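Local atomic coordinates of nucleoside diphosphate kinase family protein (Babesia bovis, PDB entry 3JS9), a protein that probably transfers the terminal phosphate of a nucleoside triphosphate to a nucleoside diphosphate through a phosphohistidine intermediate, with magnesium as cofactor. Residues I26-L30 with F79-W83; V52-C58 with R133-W138. All coordinates share one frame; numbering follows the deposited sequence.

Contact 1: I26-L30 with F79-W83; sequences IGEIL and FCMIW
Phe79, at the start of the strand segment, offers the flat of its ring to the helix, and Ile26 CG2 sits over the centre of that face, 3.7 Å from the ring centroid, a CH-pi contact. The ring stands out from the strand toward the helix because CG is anti to the backbone N (chi1 -176°). Leu30, one helical turn on from Ile26, reaches the far end of the same ring, its CD1 lying 3.9 Å from Phe79 CZ. An unbranched, bendable side chain suits the middle of the strand: Met81 turns at its thioether, so that SD lies 4.1 Å from Leu30 CG while CE continues to Ile29 CG2, 4.2 Å away. Trp83 then takes the other branch of Leu30, CD2 meeting the indole at its edge, near its plane, 3.8 Å from CZ2. Its NE1 makes a weak hydrogen bond to Met81 SD (3.4 Å, N-H...S angle 163°), which gives this buried N-H a partner and links two neighbouring side chains on one side of the strand. Leu30 thus touches all three strand side chains, as a residue forked at CG can. Cys80 and Ile82 point to the other side of the sheet. Across the subunit interface Leu30 packs on Ile26 of the second subunit and Phe79 on Phe79 of that subunit, so this layer continues into the neighbouring chain. Segment 26-30 runs almost parallel to strand segment 79-83 (10°), and helix 26-36 covers one side of the antiparallel sheet in the ferredoxin-like alpha/beta fold of nucleoside diphosphate kinases.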
loop_
_atom_site.group_PDB
_atom_site.type_symbol
_atom_site.label_atom_id
_atom_site.label_comp_id
_atom_site.label_asym_id
_atom_site.label_seq_id
_atom_site.Cartn_x
_atom_site.Cartn_y
_atom_site.Cartn_z
ATOM N N ILE A 26 -4.864 9.128 10.707
ATOM C CA ILE A 26 -3.933 10.253 10.786
ATOM C C ILE A 26 -2.761 10.002 9.862
ATOM O O ILE A 26 -2.394 10.887 9.048
ATOM C CB ILE A 26 -3.379 10.525 12.211
ATOM C CG1 ILE A 26 -4.517 10.926 13.165
ATOM C CG2 ILE A 26 -2.249 11.591 12.158
ATOM C CD1 ILE A 26 -4.158 10.835 14.665
ATOM N N GLY A 27 -2.166 8.808 9.995
ATOM C CA GLY A 27 -0.932 8.469 9.247
ATOM C C GLY A 27 -1.155 8.463 7.746
ATOM O O GLY A 27 -0.359 9.017 6.988
ATOM N N GLU A 28 -2.254 7.846 7.319
ATOM C CA GLU A 28 -2.656 7.800 5.933
ATOM C C GLU A 28 -2.780 9.197 5.328
ATOM O O GLU A 28 -2.324 9.437 4.219
ATOM C CB GLU A 28 -3.991 7.063 5.841
ATOM C CG GLU A 28 -4.610 6.942 4.460
ATOM C CD GLU A 28 -3.757 6.155 3.462
ATOM O OE1 GLU A 28 -3.037 5.237 3.865
ATOM O OE2 GLU A 28 -3.795 6.461 2.258
ATOM N N ILE A 29 -3.397 10.119 6.059
ATOM C CA ILE A 29 -3.661 11.446 5.548
ATOM C C ILE A 29 -2.344 12.214 5.460
ATOM O O ILE A 29 -2.028 12.808 4.396
ATOM C CB ILE A 29 -4.731 12.197 6.420
ATOM C CG1 ILE A 29 -6.157 11.597 6.208
ATOM C CG2 ILE A 29 -4.705 13.702 6.168
ATOM C CD1 ILE A 29 -7.163 11.868 7.412
ATOM N N LEU A 30 -1.560 12.191 6.545
ATOM C CA LEU A 30 -0.254 12.841 6.544
ATOM C C LEU A 30 0.565 12.351 5.333
ATOM O O LEU A 30 1.084 13.136 4.544
ATOM C CB LEU A 30 0.476 12.578 7.869
ATOM C CG LEU A 30 1.582 13.570 8.317
ATOM C CD1 LEU A 30 1.931 13.333 9.760
ATOM C CD2 LEU A 30 2.884 13.589 7.460
ATOM N N PHE A 79 -5.920 16.281 14.656
ATOM C CA PHE A 79 -4.514 16.369 14.288
ATOM C C PHE A 79 -4.314 17.507 13.317
ATOM O O PHE A 79 -4.907 17.505 12.239
ATOM C CB PHE A 79 -4.004 15.035 13.751
ATOM C CG PHE A 79 -2.525 15.022 13.436
ATOM C CD1 PHE A 79 -2.070 15.370 12.178
ATOM C CD2 PHE A 79 -1.597 14.620 14.395
ATOM C CE1 PHE A 79 -0.714 15.352 11.894
ATOM C CE2 PHE A 79 -0.230 14.601 14.108
ATOM C CZ PHE A 79 0.211 14.970 12.879
ATOM N N CYS A 80 -3.483 18.478 13.711
ATOM C CA CYS A 80 -3.306 19.751 13.006
ATOM C C CYS A 80 -2.043 19.753 12.199
ATOM O O CYS A 80 -1.010 19.296 12.692
ATOM C CB CYS A 80 -3.191 20.909 14.000
ATOM S SG CYS A 80 -4.448 20.972 15.314
ATOM N N MET A 81 -2.102 20.320 10.986
ATOM C CA MET A 81 -0.941 20.433 10.086
ATOM C C MET A 81 -0.990 21.722 9.309
ATOM O O MET A 81 -2.080 22.246 9.063
ATOM C CB MET A 81 -0.903 19.284 9.061
ATOM C CG MET A 81 -0.692 17.903 9.686
ATOM S SD MET A 81 -1.158 16.648 8.493
ATOM C CE MET A 81 -2.963 16.507 8.735
ATOM N N ILE A 82 0.184 22.234 8.936
ATOM C CA ILE A 82 0.287 23.263 7.893
ATOM C C ILE A 82 1.236 22.711 6.835
ATOM O O ILE A 82 2.281 22.178 7.172
ATOM C CB ILE A 82 0.872 24.586 8.405
ATOM C CG1 ILE A 82 -0.081 25.253 9.380
ATOM C CG2 ILE A 82 1.246 25.543 7.227
ATOM C CD1 ILE A 82 0.517 26.566 9.995
ATOM N N TRP A 83 0.853 22.854 5.572
ATOM C CA TRP A 83 1.620 22.383 4.436
ATOM C C TRP A 83 1.892 23.536 3.482
ATOM O O TRP A 83 1.025 24.381 3.263
ATOM C CB TRP A 83 0.852 21.275 3.715
ATOM C CG TRP A 83 0.801 20.006 4.473
ATOM C CD1 TRP A 83 -0.164 19.616 5.368
ATOM C CD2 TRP A 83 1.763 18.950 4.430
ATOM N NE1 TRP A 83 0.141 18.376 5.872
ATOM C CE2 TRP A 83 1.328 17.951 5.327
ATOM C CE3 TRP A 83 2.962 18.756 3.727
ATOM C CZ2 TRP A 83 2.038 16.764 5.529
ATOM C CZ3 TRP A 83 3.673 17.574 3.933
ATOM C CH2 TRP A 83 3.202 16.587 4.824
#

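Contact 2: V52-C58 with R133-W138; sequences VVAQHYC and RECALW. With SO4 (sulfate ion), chain G.
Val52 lays CG1 over the face of the six-membered ring of Trp138, 3.6 Å from its centroid, a CH-pi contact well matched to a short branched side chain facing a broad indole. Its chi1 of 170° sets CG1 anti to the backbone N and directs it there. An edge of the same indole points at the face of His56 in an offset edge-to-face pair, the planes 76° apart; Trp138 NE1 comes within 3.1 Å of His56 ND1. Glu134 CG approaches the imidazole at its edge, 3.7 Å from ND1, while the carboxylate end is taken up by Ser125 and His123 through OE1. Leu137 turns its forked end to helix 50-56: CD2 lies 3.7 Å from His56 N, and CD1 reaches Gln55 CB. At the far end of segment 52-58, Cys58 SG lies over one face of the Arg133 guanidinium, which also pairs with Asp130. Beyond His56, a sulfate is hydrogen-bonded to Lys17 and His123. The helical segments 52-56 and 133-138 run antiparallel (176°), and Glu134 is brought to His123, the predicted phosphohistidine: a glutamate hydrogen-bonded to the histidine, and so positioning it, is consistent with the nucleoside diphosphate kinase active site.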
loop_
_atom_site.group_PDB
_atom_site.type_symbol
_atom_site.label_atom_id
_atom_site.label_comp_id
_atom_site.label_asym_id
_atom_site.label_seq_id
_atom_site.Cartn_x
_atom_site.Cartn_y
_atom_site.Cartn_z
ATOM N N VAL A 52 -10.979 28.407 20.298
ATOM C CA VAL A 52 -10.333 28.193 19.006
ATOM C C VAL A 52 -11.344 27.608 18.024
ATOM O O VAL A 52 -11.475 28.080 16.884
ATOM C CB VAL A 52 -9.042 27.306 19.140
ATOM C CG1 VAL A 52 -8.491 26.882 17.790
ATOM C CG2 VAL A 52 -7.944 28.066 19.921
ATOM N N VAL A 53 -12.099 26.623 18.478
ATOM C CA VAL A 53 -13.119 26.058 17.618
ATOM C C VAL A 53 -14.161 27.096 17.200
ATOM O O VAL A 53 -14.555 27.148 16.025
ATOM C CB VAL A 53 -13.805 24.792 18.228
ATOM C CG1 VAL A 53 -14.857 24.259 17.272
ATOM C CG2 VAL A 53 -12.767 23.726 18.545
ATOM N N ALA A 54 -14.595 27.925 18.140
ATOM C CA ALA A 54 -15.576 28.957 17.810
ATOM C C ALA A 54 -15.031 29.962 16.792
ATOM O O ALA A 54 -15.766 30.386 15.906
ATOM C CB ALA A 54 -16.094 29.643 19.050
ATOM N N GLN A 55 -13.743 30.305 16.882
ATOM C CA GLN A 55 -13.136 31.183 15.874
ATOM C C GLN A 55 -12.989 30.468 14.561
ATOM O O GLN A 55 -13.074 31.104 13.508
ATOM C CB GLN A 55 -11.741 31.691 16.275
ATOM C CG GLN A 55 -11.711 32.937 17.062
ATOM C CD GLN A 55 -12.766 33.940 16.616
ATOM O OE1 GLN A 55 -13.812 34.075 17.269
ATOM N NE2 GLN A 55 -12.500 34.650 15.498
ATOM N N HIS A 56 -12.713 29.161 14.616
ATOM C CA HIS A 56 -12.469 28.418 13.391
ATOM C C HIS A 56 -13.735 28.438 12.549
ATOM O O HIS A 56 -13.686 28.634 11.338
ATOM C CB HIS A 56 -12.009 26.993 13.679
ATOM C CG HIS A 56 -11.889 26.135 12.452
ATOM N ND1 HIS A 56 -10.885 26.300 11.518
ATOM C CD2 HIS A 56 -12.642 25.098 12.013
ATOM C CE1 HIS A 56 -11.031 25.407 10.557
ATOM N NE2 HIS A 56 -12.087 24.665 10.833
ATOM N N TYR A 57 -14.865 28.292 13.222
ATOM C CA TYR A 57 -16.148 28.231 12.555
ATOM C C TYR A 57 -16.916 29.558 12.618
ATOM O O TYR A 57 -18.145 29.565 12.598
ATOM C CB TYR A 57 -16.975 27.126 13.186
ATOM C CG TYR A 57 -16.496 25.755 12.846
ATOM C CD1 TYR A 57 -15.998 24.913 13.821
ATOM C CD2 TYR A 57 -16.556 25.286 11.531
ATOM C CE1 TYR A 57 -15.583 23.656 13.501
ATOM C CE2 TYR A 57 -16.149 24.031 11.206
ATOM C CZ TYR A 57 -15.662 23.223 12.188
ATOM O OH TYR A 57 -15.226 21.967 11.846
ATOM N N CYS A 58 -16.186 30.668 12.698
ATOM C CA CYS A 58 -16.804 31.986 12.871
ATOM C C CYS A 58 -17.858 32.317 11.803
ATOM O O CYS A 58 -18.850 32.967 12.118
ATOM C CB CYS A 58 -15.742 33.110 13.006
ATOM S SG CYS A 58 -14.672 33.466 11.552
ATOM N N ARG A 133 -6.052 32.819 8.160
ATOM C CA ARG A 133 -6.626 32.837 9.491
ATOM C C ARG A 133 -6.288 31.539 10.192
ATOM O O ARG A 133 -5.788 31.531 11.322
ATOM C CB ARG A 133 -8.164 33.055 9.441
ATOM C CG ARG A 133 -8.839 33.015 10.831
ATOM C CD ARG A 133 -10.349 33.344 10.853
ATOM N NE ARG A 133 -11.118 32.348 10.117
ATOM C CZ ARG A 133 -11.563 32.543 8.874
ATOM N NH1 ARG A 133 -11.344 33.716 8.256
ATOM N NH2 ARG A 133 -12.231 31.572 8.249
ATOM N N GLU A 134 -6.559 30.437 9.502
ATOM C CA GLU A 134 -6.482 29.120 10.118
ATOM C C GLU A 134 -5.055 28.788 10.581
ATOM O O GLU A 134 -4.870 28.268 11.699
ATOM C CB GLU A 134 -7.047 28.042 9.185
ATOM C CG GLU A 134 -8.561 27.980 9.135
ATOM C CD GLU A 134 -9.092 27.278 7.870
ATOM O OE1 GLU A 134 -8.375 26.496 7.212
ATOM O OE2 GLU A 134 -10.250 27.523 7.518
ATOM N N CYS A 135 -4.066 29.120 9.745
ATOM C CA CYS A 135 -2.646 28.838 10.074
ATOM C C CYS A 135 -2.175 29.569 11.324
ATOM O O CYS A 135 -1.500 28.967 12.194
ATOM C CB CYS A 135 -1.703 29.138 8.895
ATOM S SG CYS A 135 -1.868 27.957 7.522
ATOM N N ALA A 136 -2.550 30.851 11.423
ATOM C CA ALA A 136 -2.236 31.665 12.606
ATOM C C ALA A 136 -3.093 31.295 13.817
ATOM O O ALA A 136 -2.630 31.390 14.960
ATOM C CB ALA A 136 -2.355 33.139 12.303
ATOM N N LEU A 137 -4.334 30.887 13.564
ATOM C CA LEU A 137 -5.247 30.495 14.638
ATOM C C LEU A 137 -4.886 29.171 15.340
ATOM O O LEU A 137 -4.975 29.073 16.552
ATOM C CB LEU A 137 -6.679 30.419 14.106
ATOM C CG LEU A 137 -7.757 29.821 15.021
ATOM C CD1 LEU A 137 -8.006 30.720 16.234
ATOM C CD2 LEU A 137 -9.043 29.605 14.264
ATOM N N TRP A 138 -4.491 28.147 14.587
ATOM C CA TRP A 138 -4.267 26.817 15.190
ATOM C C TRP A 138 -2.823 26.588 15.703
ATOM O O TRP A 138 -2.563 25.720 16.551
ATOM C CB TRP A 138 -4.688 25.727 14.204
ATOM C CG TRP A 138 -6.169 25.665 13.992
ATOM C CD1 TRP A 138 -6.907 26.339 13.041
ATOM C CD2 TRP A 138 -7.113 24.901 14.768
ATOM N NE1 TRP A 138 -8.241 26.003 13.163
ATOM C CE2 TRP A 138 -8.390 25.127 14.212
ATOM C CE3 TRP A 138 -6.989 24.007 15.839
ATOM C CZ2 TRP A 138 -9.534 24.503 14.705
ATOM C CZ3 TRP A 138 -8.122 23.373 16.324
ATOM C CH2 TRP A 138 -9.387 23.637 15.770
HETATM S S SO4 G . -14.849 21.630 7.522
HETATM O O1 SO4 G . -14.040 21.755 6.300
HETATM O O2 SO4 G . -15.894 22.626 7.471
HETATM O O3 SO4 G . -14.152 21.807 8.808
HETATM O O4 SO4 G . -15.401 20.301 7.459
#

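Along the chain the four segments alternate, 26-30, 52-58, 79-83 and 133-138, so the two contacts cross in sequence while their centres lie about 17 Å apart. Strand 78-85 joins them: its residues facing helix 26-36 make contact 1, and those pointing the other way meet helix 128-138 of contact 2, where Ile82 CD1 lies 3.6 Å from Cys135 CB and Cys80 SG 4.0 Å from Trp138 CE3. The antiparallel sheet is therefore sandwiched between helices. Contact 1 is fully buried and borders the second subunit of the six-chain assembly, whereas no other chain touches contact 2, which instead borders the predicted catalytic histidine, His123.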